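PDB 3I42: response regulator receiver domain protein (CheY-like) from Methylobacillus flagellatus KT, which probably acts as a phosphorylatable receiver domain in two-component signalling, although its specific pathway and output remain unknown. Local coordinates for residues Ala39-Ile53 with Leu69-Val83. Numbering follows the deposited sequence.
Sequences ALHAMSTRGYDAVFI and LRALPMEKTSKFVAV
The hydroxyl of Ser78 donates through OG to Tyr48 O at 2.7 Å, approaching from above the carbonyl plane, just where two neighbouring parallel strands of the CheY-like receiver fold begin. Strands 50-54 and 79-84, joined through helix 62-71 in a beta-alpha-beta crossover, then pair along their length. Asp49 O takes Lys79 N, and the ladder continues from Val51 N to Lys79 O, Val81 N to Val51 O, Ile53 N to Val81 O and Val83 N to Ile53 O. On one face of the sheet Phe52 and Val81 lie side by side, Phe52 CD1 3.5 Å from Val81 CB, beneath helix 109-119. The other face carries Val51, Ile53 and Phe80 and packs against helix 62-71, where Val66 touches Ile53 and Phe80 and the two methyls of Leu69 serve different partners. Leu69 CD1 meets Ile53 CD1 tip to tip at 3.8 Å, while Leu69 CD2 reaches Leu40 CD2 at 3.7 Å and so ties helix 62-71 to helix 36-45. Strand 50-54 also bears the predicted phosphorylation site, Asp54, directly after Ile53. Bends at chi2 (-119°) and chi3 carry Met43 CE to within 3.9 Å of Met74 SD. The same methyl, Met43 CE, lies 3.7 Å from Ser78 OG.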
loop_
_atom_site.group_PDB
_atom_site.type_symbol
_atom_site.label_atom_id
_atom_site.label_comp_id
_atom_site.label_asym_id
_atom_site.label_seq_id
_atom_site.Cartn_x
_atom_site.Cartn_y
_atom_site.Cartn_z
ATOM N N ALA A 39 -11.009 15.788 13.122
ATOM C CA ALA A 39 -10.170 14.583 13.217
ATOM C C ALA A 39 -8.862 14.833 13.977
ATOM O O ALA A 39 -8.503 14.070 14.889
ATOM C CB ALA A 39 -9.873 14.008 11.838
ATOM N N LEU A 40 -8.143 15.879 13.573
ATOM C CA LEU A 40 -6.960 16.350 14.323
ATOM C C LEU A 40 -7.264 16.603 15.786
ATOM O O LEU A 40 -6.568 16.090 16.629
ATOM C CB LEU A 40 -6.373 17.610 13.688
ATOM C CG LEU A 40 -5.584 17.245 12.426
ATOM C CD1 LEU A 40 -5.480 18.441 11.477
ATOM C CD2 LEU A 40 -4.203 16.709 12.777
ATOM N N HIS A 41 -8.325 17.352 16.095
ATOM C CA HIS A 41 -8.711 17.529 17.509
ATOM C C HIS A 41 -9.041 16.226 18.203
ATOM O O HIS A 41 -8.648 16.037 19.360
ATOM C CB HIS A 41 -9.861 18.518 17.675
ATOM C CG HIS A 41 -9.497 19.925 17.306
ATOM N ND1 HIS A 41 -10.157 20.637 16.322
ATOM C CD2 HIS A 41 -8.523 20.749 17.772
ATOM C CE1 HIS A 41 -9.611 21.837 16.204
ATOM N NE2 HIS A 41 -8.617 21.930 17.072
ATOM N N ALA A 42 -9.743 15.316 17.505
ATOM C CA ALA A 42 -10.100 13.999 18.078
ATOM C C ALA A 42 -8.876 13.130 18.341
ATOM O O ALA A 42 -8.777 12.464 19.368
ATOM C CB ALA A 42 -11.112 13.256 17.191
ATOM N N MET A 43 -7.932 13.139 17.413
ATOM C CA MET A 43 -6.755 12.283 17.551
ATOM C C MET A 43 -5.746 12.838 18.552
ATOM O O MET A 43 -4.892 12.099 19.054
ATOM C CB MET A 43 -6.109 12.072 16.195
ATOM C CG MET A 43 -6.928 11.157 15.340
ATOM S SD MET A 43 -6.036 9.708 14.885
ATOM C CE MET A 43 -5.136 9.220 16.349
ATOM N N SER A 44 -5.850 14.142 18.818
ATOM C CA SER A 44 -5.131 14.786 19.912
ATOM C C SER A 44 -5.528 14.089 21.201
ATOM O O SER A 44 -4.705 13.461 21.866
ATOM C CB SER A 44 -5.526 16.270 20.053
ATOM O OG SER A 44 -5.109 17.064 18.957
ATOM N N THR A 45 -6.808 14.188 21.523
ATOM C CA THR A 45 -7.296 13.849 22.847
ATOM C C THR A 45 -7.453 12.341 23.083
ATOM O O THR A 45 -7.181 11.854 24.190
ATOM C CB THR A 45 -8.619 14.603 23.148
ATOM O OG1 THR A 45 -9.666 14.072 22.323
ATOM C CG2 THR A 45 -8.466 16.110 22.864
ATOM N N ARG A 46 -7.900 11.605 22.064
ATOM C CA ARG A 46 -8.157 10.166 22.216
ATOM C C ARG A 46 -7.286 9.342 21.271
ATOM O O ARG A 46 -6.926 9.805 20.185
ATOM C CB ARG A 46 -9.628 9.829 21.945
ATOM C CG ARG A 46 -10.664 10.891 22.348
ATOM C CD ARG A 46 -11.924 10.241 22.963
ATOM N NE ARG A 46 -12.258 8.936 22.357
ATOM C CZ ARG A 46 -13.195 8.089 22.803
ATOM N NH1 ARG A 46 -13.398 6.941 22.163
ATOM N NH2 ARG A 46 -13.931 8.376 23.880
ATOM N N GLY A 47 -6.959 8.119 21.684
ATOM C CA GLY A 47 -6.202 7.176 20.843
ATOM C C GLY A 47 -7.170 6.243 20.135
ATOM O O GLY A 47 -8.237 5.930 20.664
ATOM N N TYR A 48 -6.812 5.822 18.934
ATOM C CA TYR A 48 -7.641 4.935 18.148
ATOM C C TYR A 48 -6.798 3.841 17.588
ATOM O O TYR A 48 -5.631 4.045 17.287
ATOM C CB TYR A 48 -8.307 5.697 17.013
ATOM C CG TYR A 48 -9.319 6.684 17.519
ATOM C CD1 TYR A 48 -10.605 6.263 17.900
ATOM C CD2 TYR A 48 -8.999 8.029 17.647
ATOM C CE1 TYR A 48 -11.542 7.170 18.392
ATOM C CE2 TYR A 48 -9.930 8.951 18.150
ATOM C CZ TYR A 48 -11.190 8.523 18.509
ATOM O OH TYR A 48 -12.115 9.435 18.983
ATOM N N ASP A 49 -7.395 2.668 17.434
ATOM C CA ASP A 49 -6.721 1.564 16.801
ATOM C C ASP A 49 -6.801 1.664 15.281
ATOM O O ASP A 49 -5.887 1.234 14.585
ATOM C CB ASP A 49 -7.345 0.241 17.274
ATOM C CG ASP A 49 -7.277 0.078 18.801
ATOM O OD1 ASP A 49 -6.184 -0.264 19.310
ATOM O OD2 ASP A 49 -8.299 0.310 19.483
ATOM N N ALA A 50 -7.930 2.183 14.777
ATOM C CA ALA A 50 -8.162 2.293 13.330
ATOM C C ALA A 50 -8.849 3.611 13.020
ATOM O O ALA A 50 -9.755 4.028 13.724
ATOM C CB ALA A 50 -9.009 1.137 12.825
ATOM N N VAL A 51 -8.391 4.266 11.964
ATOM C CA VAL A 51 -8.960 5.537 11.547
ATOM C C VAL A 51 -9.381 5.389 10.088
ATOM O O VAL A 51 -8.553 5.043 9.233
ATOM C CB VAL A 51 -7.937 6.706 11.734
ATOM C CG1 VAL A 51 -8.488 8.044 11.227
ATOM C CG2 VAL A 51 -7.496 6.824 13.206
ATOM N N PHE A 52 -10.660 5.636 9.803
ATOM C CA PHE A 52 -11.194 5.488 8.428
ATOM C C PHE A 52 -11.399 6.848 7.844
ATOM O O PHE A 52 -12.166 7.639 8.398
ATOM C CB PHE A 52 -12.521 4.713 8.381
ATOM C CG PHE A 52 -12.405 3.315 8.917
ATOM C CD1 PHE A 52 -12.222 2.249 8.054
ATOM C CD2 PHE A 52 -12.488 3.085 10.289
ATOM C CE1 PHE A 52 -12.098 0.967 8.525
ATOM C CE2 PHE A 52 -12.367 1.800 10.803
ATOM C CZ PHE A 52 -12.155 0.730 9.918
ATOM N N ILE A 53 -10.696 7.126 6.745
ATOM C CA ILE A 53 -10.702 8.475 6.174
ATOM C C ILE A 53 -11.289 8.477 4.772
ATOM O O ILE A 53 -10.730 7.862 3.871
ATOM C CB ILE A 53 -9.268 9.095 6.141
ATOM C CG1 ILE A 53 -8.714 9.273 7.550
ATOM C CG2 ILE A 53 -9.274 10.464 5.457
ATOM C CD1 ILE A 53 -7.202 9.274 7.602
ATOM N N LEU A 69 -2.167 13.385 10.574
ATOM C CA LEU A 69 -2.507 12.486 11.690
ATOM C C LEU A 69 -1.355 11.568 12.077
ATOM O O LEU A 69 -1.105 11.351 13.269
ATOM C CB LEU A 69 -3.758 11.648 11.360
ATOM C CG LEU A 69 -5.057 12.382 11.027
ATOM C CD1 LEU A 69 -6.174 11.379 10.643
ATOM C CD2 LEU A 69 -5.516 13.262 12.187
ATOM N N ARG A 70 -0.645 11.047 11.080
ATOM C CA ARG A 70 0.548 10.245 11.331
ATOM C C ARG A 70 1.631 11.001 12.107
ATOM O O ARG A 70 2.422 10.389 12.834
ATOM C CB ARG A 70 1.151 9.764 10.023
ATOM C CG ARG A 70 0.448 8.555 9.417
ATOM C CD ARG A 70 1.323 7.898 8.351
ATOM N NE ARG A 70 0.643 6.762 7.737
ATOM C CZ ARG A 70 0.491 5.575 8.319
ATOM N NH1 ARG A 70 0.967 5.348 9.552
ATOM N NH2 ARG A 70 -0.159 4.618 7.673
ATOM N N ALA A 71 1.681 12.323 11.924
ATOM C CA ALA A 71 2.714 13.149 12.545
ATOM C C ALA A 71 2.326 13.606 13.949
ATOM O O ALA A 71 3.148 14.148 14.660
ATOM C CB ALA A 71 3.071 14.358 11.648
ATOM N N LEU A 72 1.082 13.398 14.357
ATOM C CA LEU A 72 0.696 13.687 15.731
ATOM C C LEU A 72 1.428 12.773 16.710
ATOM O O LEU A 72 1.804 11.645 16.347
ATOM C CB LEU A 72 -0.802 13.540 15.919
ATOM C CG LEU A 72 -1.654 14.693 15.441
ATOM C CD1 LEU A 72 -3.115 14.259 15.412
ATOM C CD2 LEU A 72 -1.471 15.879 16.360
ATOM N N PRO A 73 1.652 13.251 17.954
ATOM C CA PRO A 73 2.269 12.352 18.913
ATOM C C PRO A 73 1.204 11.381 19.405
ATOM O O PRO A 73 0.186 11.793 20.008
ATOM C CB PRO A 73 2.730 13.278 20.051
ATOM C CG PRO A 73 2.284 14.674 19.683
ATOM C CD PRO A 73 1.267 14.525 18.586
ATOM N N MET A 74 1.436 10.110 19.100
ATOM C CA MET A 74 0.564 9.036 19.495
ATOM C C MET A 74 1.352 8.103 20.401
ATOM O O MET A 74 2.474 7.680 20.071
ATOM C CB MET A 74 0.083 8.269 18.261
ATOM C CG MET A 74 -1.132 8.865 17.566
ATOM S SD MET A 74 -1.437 8.046 15.980
ATOM C CE MET A 74 -0.077 8.699 14.975
ATOM N N GLU A 75 0.745 7.803 21.547
ATOM C CA GLU A 75 1.196 6.752 22.456
ATOM C C GLU A 75 1.427 5.438 21.674
ATOM O O GLU A 75 2.548 4.913 21.658
ATOM C CB GLU A 75 0.143 6.584 23.566
ATOM C CG GLU A 75 0.699 6.455 24.980
ATOM C CD GLU A 75 0.961 4.996 25.388
ATOM O OE1 GLU A 75 1.722 4.286 24.669
ATOM O OE2 GLU A 75 0.407 4.561 26.434
ATOM N N LYS A 76 0.371 4.950 21.011
ATOM C CA LYS A 76 0.416 3.795 20.092
ATOM C C LYS A 76 -0.013 4.250 18.707
ATOM O O LYS A 76 -0.810 5.185 18.588
ATOM C CB LYS A 76 -0.553 2.700 20.559
ATOM N N THR A 77 0.469 3.581 17.664
ATOM C CA THR A 77 0.162 3.998 16.289
ATOM C C THR A 77 -1.104 3.364 15.689
ATOM O O THR A 77 -1.343 2.172 15.812
ATOM C CB THR A 77 1.414 3.889 15.390
ATOM O OG1 THR A 77 2.160 5.116 15.511
ATOM C CG2 THR A 77 1.057 3.649 13.914
ATOM N N SER A 78 -1.937 4.204 15.089
ATOM C CA SER A 78 -3.205 3.759 14.535
ATOM C C SER A 78 -2.953 3.129 13.186
ATOM O O SER A 78 -1.932 3.396 12.561
ATOM C CB SER A 78 -4.152 4.945 14.354
ATOM O OG SER A 78 -4.301 5.665 15.563
ATOM N N LYS A 79 -3.893 2.301 12.730
ATOM C CA LYS A 79 -3.921 1.879 11.335
ATOM C C LYS A 79 -4.878 2.808 10.645
ATOM O O LYS A 79 -5.889 3.193 11.250
ATOM C CB LYS A 79 -4.423 0.452 11.242
ATOM C CG LYS A 79 -3.579 -0.551 12.021
ATOM C CD LYS A 79 -2.417 -1.045 11.220
ATOM C CE LYS A 79 -1.124 -0.407 11.710
ATOM N NZ LYS A 79 0.056 -1.285 11.470
ATOM N N PHE A 80 -4.544 3.189 9.408
ATOM C CA PHE A 80 -5.262 4.214 8.656
ATOM C C PHE A 80 -5.799 3.572 7.411
ATOM O O PHE A 80 -5.042 2.918 6.697
ATOM C CB PHE A 80 -4.330 5.403 8.272
ATOM C CG PHE A 80 -3.829 6.172 9.467
ATOM C CD1 PHE A 80 -4.569 7.199 9.997
ATOM C CD2 PHE A 80 -2.626 5.814 10.093
ATOM C CE1 PHE A 80 -4.150 7.877 11.159
ATOM C CE2 PHE A 80 -2.168 6.497 11.237
ATOM C CZ PHE A 80 -2.953 7.527 11.771
ATOM N N VAL A 81 -7.091 3.799 7.141
ATOM C CA VAL A 81 -7.813 3.146 6.048
ATOM C C VAL A 81 -8.358 4.224 5.133
ATOM O O VAL A 81 -9.031 5.135 5.603
ATOM C CB VAL A 81 -9.044 2.344 6.598
ATOM C CG1 VAL A 81 -9.638 1.451 5.524
ATOM C CG2 VAL A 81 -8.654 1.531 7.825
ATOM N N ALA A 82 -8.080 4.125 3.834
ATOM C CA ALA A 82 -8.608 5.053 2.832
ATOM C C ALA A 82 -9.957 4.556 2.381
ATOM O O ALA A 82 -10.108 3.383 2.047
ATOM C CB ALA A 82 -7.710 5.107 1.620
ATOM N N VAL A 83 -10.918 5.454 2.289
ATOM C CA VAL A 83 -12.238 5.068 1.847
ATOM C C VAL A 83 -12.538 5.908 0.626
ATOM O O VAL A 83 -12.673 7.124 0.727
ATOM C CB VAL A 83 -13.283 5.319 2.954
ATOM C CG1 VAL A 83 -14.692 5.073 2.437
ATOM C CG2 VAL A 83 -12.953 4.468 4.204
#